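Long-range contacts in agmatine ureohydrolase (PDB 3PZL), which probably hydrolyses agmatine to putrescine and urea, as a member of the arginase family that carries two manganese ions in each subunit: residues S74-L79 / I294-K299; S201-V205 / P246-A250; V254-E259 / L289-F293. One frame throughout, in Å; residues are numbered along the deposited sequence.

Interaction 1 of 3, residues S74-L79 / I294-K299; sequences SYGIDL and IASREK
Tyr-75 lays one face of its ring over the CB of Ser-296, with its CE1 at 3.5 Å, while its CD2 meets the CB of Ala-295 at 3.8 Å and the CD of Lys-299 lies at the ring edge. These three residues belong to 294-299, a run of regular helix in which Glu-298 N bonds to Ile-294 O and Lys-299 N to Ala-295 O, both at 2.9 Å. Segment 74-79 is loop up to Gly-76, then strand at Ile-77 and Asp-78. Gly-76 takes a left-handed conformation (62/45), easy for a residue without CB, and with Ile-77 it forms a G1 beta bulge facing Glu-72. The register pairs Tyr-75 with Ser-296 (CA to CA 6.0 Å) and Ile-77 with Ala-295 (5.7 Å). Tyr-75 (chi1 m) and Ile-77 (m, m) point toward the helix, and Asp-78 points away. The small Ala-295 allows this close approach: Ile-77 CG1 reaches Ala-295 O at 3.5 Å, and its CD1 lies 3.8 Å from the CB of Glu-298. Leu-79 (m, t) swings its end in, CD2 standing 3.7 Å from Ile-294 CG2. Lys-299 lends its aliphatic part, CG 3.8 Å from Tyr-75 O, and its ammonium pairs with Glu-303. No hydrogen bond crosses; the contact is side-chain packing that buries 397 Å², both sides summed: a short beta hairpin laid on a helix. The hairpin of strands 71-72 and 77-78 thus lies against helix 281-303, whose Ile-294 also touches strand 116-121, while Tyr-75 reaches across to Arg-255 and Glu-259 of helix 251-261.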
# COMPACT_ATOMS: atom_id res chain seq x y z
N SER B 74 17.60 -13.13 25.75
CA SER B 74 16.94 -14.16 26.48
C SER B 74 17.74 -15.46 26.53
O SER B 74 17.37 -16.39 27.23
CB SER B 74 15.59 -14.42 25.86
OG SER B 74 14.84 -13.23 25.85
N TYR B 75 18.81 -15.55 25.78
CA TYR B 75 19.60 -16.77 25.79
C TYR B 75 21.06 -16.53 26.18
O TYR B 75 21.78 -17.45 26.51
CB TYR B 75 19.48 -17.46 24.46
CG TYR B 75 18.05 -17.82 24.12
CD1 TYR B 75 17.41 -18.90 24.72
CD2 TYR B 75 17.34 -17.07 23.20
CE1 TYR B 75 16.10 -19.23 24.41
CE2 TYR B 75 16.04 -17.38 22.87
CZ TYR B 75 15.42 -18.46 23.48
OH TYR B 75 14.11 -18.76 23.14
N GLY B 76 21.46 -15.27 26.17
CA GLY B 76 22.82 -14.90 26.52
C GLY B 76 23.80 -15.51 25.57
O GLY B 76 24.81 -16.04 26.00
N ILE B 77 23.49 -15.42 24.28
CA ILE B 77 24.29 -16.00 23.21
C ILE B 77 24.55 -14.95 22.16
O ILE B 77 23.60 -14.33 21.64
CB ILE B 77 23.55 -17.16 22.55
CG1 ILE B 77 23.42 -18.32 23.54
CG2 ILE B 77 24.22 -17.57 21.22
CD1 ILE B 77 24.78 -18.97 23.92
N ASP B 78 25.83 -14.77 21.85
CA ASP B 78 26.28 -13.87 20.79
C ASP B 78 26.30 -14.65 19.46
O ASP B 78 27.07 -15.60 19.29
CB ASP B 78 27.66 -13.30 21.14
CG ASP B 78 28.26 -12.46 20.02
OD1 ASP B 78 27.52 -11.97 19.13
OD2 ASP B 78 29.50 -12.28 20.04
N LEU B 79 25.45 -14.23 18.54
CA LEU B 79 25.30 -14.93 17.27
C LEU B 79 26.49 -14.78 16.35
O LEU B 79 26.75 -15.65 15.52
CB LEU B 79 24.02 -14.48 16.60
CG LEU B 79 22.79 -14.90 17.39
CD1 LEU B 79 21.60 -14.14 16.88
CD2 LEU B 79 22.54 -16.40 17.26
N ILE B 294 18.94 -20.85 16.68
CA ILE B 294 20.38 -20.91 16.86
C ILE B 294 20.74 -20.63 18.32
O ILE B 294 21.45 -21.42 18.94
CB ILE B 294 21.14 -19.96 15.86
CG1 ILE B 294 20.95 -20.43 14.42
CG2 ILE B 294 22.60 -19.89 16.16
CD1 ILE B 294 21.48 -19.46 13.43
N ALA B 295 20.25 -19.51 18.85
CA ALA B 295 20.61 -19.07 20.19
C ALA B 295 20.25 -20.09 21.24
O ALA B 295 21.08 -20.44 22.07
CB ALA B 295 20.00 -17.68 20.53
N SER B 296 19.03 -20.58 21.24
CA SER B 296 18.62 -21.51 22.29
C SER B 296 19.37 -22.83 22.19
O SER B 296 19.59 -23.52 23.19
CB SER B 296 17.13 -21.78 22.25
OG SER B 296 16.81 -22.51 21.10
N ARG B 297 19.76 -23.20 20.97
CA ARG B 297 20.58 -24.39 20.80
C ARG B 297 22.00 -24.18 21.34
O ARG B 297 22.57 -25.09 21.95
CB ARG B 297 20.64 -24.80 19.33
CG ARG B 297 21.32 -26.11 19.11
CD ARG B 297 21.03 -26.64 17.72
NE ARG B 297 21.44 -28.04 17.57
CZ ARG B 297 22.69 -28.41 17.31
NH1 ARG B 297 23.62 -27.48 17.17
NH2 ARG B 297 23.00 -29.70 17.18
N GLU B 298 22.56 -23.00 21.12
CA GLU B 298 23.88 -22.69 21.62
C GLU B 298 23.88 -22.64 23.13
O GLU B 298 24.88 -23.01 23.75
CB GLU B 298 24.42 -21.37 21.05
CG GLU B 298 24.87 -21.43 19.58
CD GLU B 298 26.00 -22.43 19.34
OE1 GLU B 298 27.07 -22.27 19.91
OE2 GLU B 298 25.82 -23.37 18.56
N LYS B 299 22.77 -22.17 23.70
CA LYS B 299 22.59 -22.12 25.17
C LYS B 299 22.66 -23.52 25.75
O LYS B 299 23.17 -23.70 26.85
CB LYS B 299 21.25 -21.51 25.56
CG LYS B 299 21.11 -21.16 27.03
CD LYS B 299 19.63 -21.18 27.48
CE LYS B 299 19.29 -20.09 28.52
NZ LYS B 299 19.77 -20.42 29.88

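Interaction 2 of 3, residues S201-V205 / P246-A250; sequences SSFDV and PFGLA
A non-glycine residue in the left-handed region, Phe-247 (66/47), offers its carbonyl to a serine hydroxyl: Ser-202 OG (chi1 p) donates to Phe-247 O at 2.7 Å, the one hydrogen bond between 201-205 and 246-250. Ser-202 opens a helix whose start is a capping box. Ser-201, the N-cap residue with phi/psi -71/146 and chi1 p, accepts from Asp-204 N through OG at 2.7 Å, and Asp-204 OD2 receives Ser-201 N at 3.2 Å; serine and aspartate suit these places because their short polar side chains can meet exposed backbone NH groups. The partner, 246-250, is an irregular loop between strand 223-229 and helix 251-261. In the register, Ser-202 faces Gly-248, CA to CA 5.6 Å, and Ser-202 CB lies 4.2 Å from Gly-248 CA. The end of Leu-249 (m, t) turns toward the helix start, CD2 3.9 Å from Ser-202 CB; its side chain is about 10 Å from a bound manganese ion. The contact joins the start of helix 202-220, next to edge strand 198-201, to a loop near the metal centre of the arginase fold. Phe-203 also packs on Ser-74 of a neighbouring subunit. Within the contact, Phe-203 CE1 rests 3.9 Å from Phe-247 CB, and Val-205 CG2 lies 3.8 Å from Leu-249 CD2.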
# COMPACT_ATOMS: atom_id res chain seq x y z
N SER B 201 -4.44 -29.63 16.77
CA SER B 201 -5.20 -28.46 16.37
C SER B 201 -4.76 -27.22 17.14
O SER B 201 -4.44 -27.32 18.32
CB SER B 201 -6.70 -28.71 16.58
OG SER B 201 -7.05 -28.58 17.95
N SER B 202 -4.79 -26.05 16.49
CA SER B 202 -4.53 -24.81 17.19
C SER B 202 -5.47 -24.61 18.38
O SER B 202 -5.13 -23.90 19.32
CB SER B 202 -4.60 -23.61 16.24
OG SER B 202 -5.91 -23.39 15.78
N PHE B 203 -6.64 -25.24 18.33
CA PHE B 203 -7.60 -25.24 19.44
C PHE B 203 -7.16 -26.10 20.61
O PHE B 203 -7.30 -25.67 21.77
CB PHE B 203 -8.97 -25.70 18.96
CG PHE B 203 -9.43 -24.99 17.71
CD1 PHE B 203 -9.78 -23.64 17.74
CD2 PHE B 203 -9.51 -25.67 16.49
CE1 PHE B 203 -10.21 -22.99 16.60
CE2 PHE B 203 -9.94 -25.00 15.34
CZ PHE B 203 -10.29 -23.67 15.41
N ASP B 204 -6.61 -27.28 20.31
CA ASP B 204 -5.88 -28.10 21.32
C ASP B 204 -4.88 -27.25 22.10
O ASP B 204 -4.93 -27.20 23.34
CB ASP B 204 -5.15 -29.27 20.67
CG ASP B 204 -6.09 -30.37 20.20
OD1 ASP B 204 -7.24 -30.45 20.74
OD2 ASP B 204 -5.68 -31.14 19.29
N VAL B 205 -3.99 -26.58 21.38
CA VAL B 205 -2.96 -25.76 22.00
C VAL B 205 -3.58 -24.68 22.88
O VAL B 205 -3.18 -24.51 24.03
CB VAL B 205 -2.05 -25.10 20.95
CG1 VAL B 205 -0.99 -24.27 21.61
CG2 VAL B 205 -1.42 -26.14 20.08
N PRO B 246 -7.47 -17.75 10.32
CA PRO B 246 -7.67 -17.15 11.65
C PRO B 246 -7.68 -18.22 12.73
O PRO B 246 -7.78 -19.44 12.40
CB PRO B 246 -9.04 -16.47 11.54
CG PRO B 246 -9.26 -16.31 10.06
CD PRO B 246 -8.59 -17.48 9.41
N PHE B 247 -7.59 -17.76 13.99
CA PHE B 247 -7.59 -18.66 15.19
C PHE B 247 -6.34 -19.55 15.23
O PHE B 247 -6.44 -20.77 15.44
CB PHE B 247 -8.83 -19.57 15.25
CG PHE B 247 -10.12 -18.94 14.74
CD1 PHE B 247 -10.59 -17.74 15.26
CD2 PHE B 247 -10.89 -19.60 13.77
CE1 PHE B 247 -11.78 -17.20 14.81
CE2 PHE B 247 -12.09 -19.07 13.31
CZ PHE B 247 -12.54 -17.86 13.82
N GLY B 248 -5.16 -18.95 15.02
CA GLY B 248 -3.92 -19.71 14.91
C GLY B 248 -3.14 -19.67 16.21
O GLY B 248 -3.66 -19.25 17.24
N LEU B 249 -1.90 -20.13 16.15
CA LEU B 249 -1.03 -20.18 17.32
C LEU B 249 -0.44 -18.82 17.58
O LEU B 249 -0.38 -17.97 16.68
CB LEU B 249 0.14 -21.16 17.09
CG LEU B 249 -0.18 -22.52 16.48
CD1 LEU B 249 1.08 -23.20 15.94
CD2 LEU B 249 -0.92 -23.38 17.51
N ALA B 250 0.00 -18.62 18.82
CA ALA B 250 0.65 -17.36 19.19
C ALA B 250 2.08 -17.39 18.67
O ALA B 250 2.67 -18.44 18.55
CB ALA B 250 0.59 -17.17 20.70

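Interaction 3 of 3, residues V254-E259 / L289-F293; sequences VRRLIE and LLQVF
Two helical segments, 254-259 and 289-293, run side by side in the same direction, their axes 9.3 Å apart at closest approach and crossing at -25°. Ile-258 (m, t) is the main bump: it points into the hollow lined by Leu-289, Val-292 and Phe-293, with CD1 3.8 Å from Leu-289 CD2, and CG2 3.9 Å from Val-292 CG1 and 3.4 Å from Phe-293 CA. The branched isoleucine suits this, one arm reaching each way. In return Val-292 (t) projects between Arg-255 and Ile-258, its CG1 4.0 Å from Arg-255 CG, and Leu-289 (m, t) brings CD2 to 4.0 Å from Val-254 CG1. The register sets Arg-255 by Leu-289 (CA to CA 6.6 Å) and Ile-258 by Phe-293 (5.8 Å). Arg-256 NH1 makes a hydrogen-bonded salt bridge to Glu-259 OE1 (2.8 Å) and Arg-256 also bridges to Asp-211; Arg-255 NH1 meets Glu-259 OE2 (3.6 Å) through charge alone, out of the guanidinium plane. Ile-258 and Phe-293 also meet Phe-268 of strand 265-271, and such near-parallel helices packed on a parallel sheet are typical of the alpha/beta arginase fold.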
# COMPACT_ATOMS: atom_id res chain seq x y z
N VAL B 254 5.30 -20.71 18.97
CA VAL B 254 6.23 -21.31 18.06
C VAL B 254 7.61 -21.14 18.63
O VAL B 254 8.49 -21.98 18.40
CB VAL B 254 6.11 -20.72 16.65
CG1 VAL B 254 7.18 -21.23 15.74
CG2 VAL B 254 4.76 -21.05 16.06
N ARG B 255 7.80 -20.08 19.40
CA ARG B 255 9.12 -19.77 19.95
C ARG B 255 9.42 -20.79 20.99
O ARG B 255 10.53 -21.31 21.04
CB ARG B 255 9.15 -18.35 20.54
CG ARG B 255 10.43 -17.96 21.30
CD ARG B 255 10.22 -16.63 22.02
NE ARG B 255 11.39 -16.17 22.81
CZ ARG B 255 11.49 -16.30 24.13
NH1 ARG B 255 10.53 -16.91 24.79
NH2 ARG B 255 12.55 -15.84 24.80
N ARG B 256 8.43 -21.11 21.81
CA ARG B 256 8.58 -22.09 22.87
C ARG B 256 8.86 -23.45 22.26
O ARG B 256 9.68 -24.19 22.76
CB ARG B 256 7.33 -22.08 23.76
CG ARG B 256 7.37 -23.04 24.93
CD ARG B 256 8.39 -22.65 25.98
NE ARG B 256 8.45 -23.66 27.03
CZ ARG B 256 9.28 -23.63 28.06
NH1 ARG B 256 10.16 -22.65 28.18
NH2 ARG B 256 9.27 -24.62 28.95
N LEU B 257 8.19 -23.76 21.18
CA LEU B 257 8.45 -25.02 20.47
C LEU B 257 9.91 -25.16 20.05
O LEU B 257 10.49 -26.23 20.13
CB LEU B 257 7.52 -25.21 19.26
CG LEU B 257 7.64 -26.61 18.59
CD1 LEU B 257 6.39 -27.13 18.01
CD2 LEU B 257 8.67 -26.60 17.53
N ILE B 258 10.50 -24.06 19.62
CA ILE B 258 11.85 -24.05 19.11
C ILE B 258 12.85 -24.04 20.24
O ILE B 258 13.76 -24.87 20.28
CB ILE B 258 12.05 -22.86 18.17
CG1 ILE B 258 11.09 -22.97 16.96
CG2 ILE B 258 13.49 -22.78 17.70
CD1 ILE B 258 11.00 -21.77 16.10
N GLU B 259 12.69 -23.09 21.16
CA GLU B 259 13.45 -23.02 22.42
C GLU B 259 13.71 -24.46 22.94
O GLU B 259 14.85 -24.88 23.12
CB GLU B 259 12.56 -22.28 23.42
CG GLU B 259 13.21 -21.40 24.40
CD GLU B 259 12.22 -20.86 25.45
OE1 GLU B 259 11.25 -21.54 25.83
OE2 GLU B 259 12.41 -19.71 25.90
N LEU B 289 12.60 -15.78 14.78
CA LEU B 289 12.49 -17.24 14.93
C LEU B 289 13.78 -17.98 14.56
O LEU B 289 14.09 -19.02 15.12
CB LEU B 289 11.33 -17.77 14.09
CG LEU B 289 9.94 -17.53 14.69
CD1 LEU B 289 8.91 -18.00 13.68
CD2 LEU B 289 9.75 -18.20 16.06
N LEU B 290 14.54 -17.43 13.62
CA LEU B 290 15.81 -18.05 13.23
C LEU B 290 16.88 -17.76 14.27
O LEU B 290 17.76 -18.57 14.49
CB LEU B 290 16.23 -17.56 11.83
CG LEU B 290 17.72 -17.50 11.52
CD1 LEU B 290 18.18 -18.91 11.30
CD2 LEU B 290 17.92 -16.66 10.29
N GLN B 291 16.81 -16.59 14.90
CA GLN B 291 17.74 -16.27 15.95
C GLN B 291 17.47 -17.20 17.10
O GLN B 291 18.40 -17.78 17.68
CB GLN B 291 17.57 -14.83 16.43
CG GLN B 291 18.22 -13.80 15.55
CD GLN B 291 18.52 -12.52 16.29
OE1 GLN B 291 17.73 -12.05 17.14
NE2 GLN B 291 19.67 -11.94 15.98
N VAL B 292 16.19 -17.36 17.42
CA VAL B 292 15.76 -18.18 18.53
C VAL B 292 16.24 -19.64 18.40
O VAL B 292 16.65 -20.25 19.38
CB VAL B 292 14.23 -18.10 18.72
CG1 VAL B 292 13.68 -19.29 19.49
CG2 VAL B 292 13.88 -16.83 19.41
N PHE B 293 16.17 -20.20 17.21
CA PHE B 293 16.64 -21.55 17.03
C PHE B 293 18.12 -21.68 17.32
O PHE B 293 18.53 -22.52 18.13
CB PHE B 293 16.36 -22.01 15.62
CG PHE B 293 16.99 -23.30 15.28
CD1 PHE B 293 16.33 -24.48 15.51
CD2 PHE B 293 18.24 -23.33 14.72
CE1 PHE B 293 16.92 -25.69 15.17
CE2 PHE B 293 18.83 -24.54 14.40
CZ PHE B 293 18.17 -25.71 14.61

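How the interactions relate
In chain order, interaction 1 closes the longest loop, and interactions 2 and 3 are nested inside it, one after the other. Interactions 1 and 3 share helix 281-303 and have centres 10 Å apart; they meet directly, as where Tyr-75 OH lies 3.1 Å from Glu-259 CG, so the hairpin and two helices form one continuous packed region. Interaction 2 lies farther off, its centre 17 Å from that of interaction 3 and 27 Å from that of interaction 1, but Leu-249 CD1 touches Val-254 CG2 at 4.3 Å. The loop 246-250 leads straight into helix 251-261, linking the surroundings of the manganese site to this packing. Across a subunit interface, Phe-203 of a neighbouring chain forms a cation-pi contact with Arg-255.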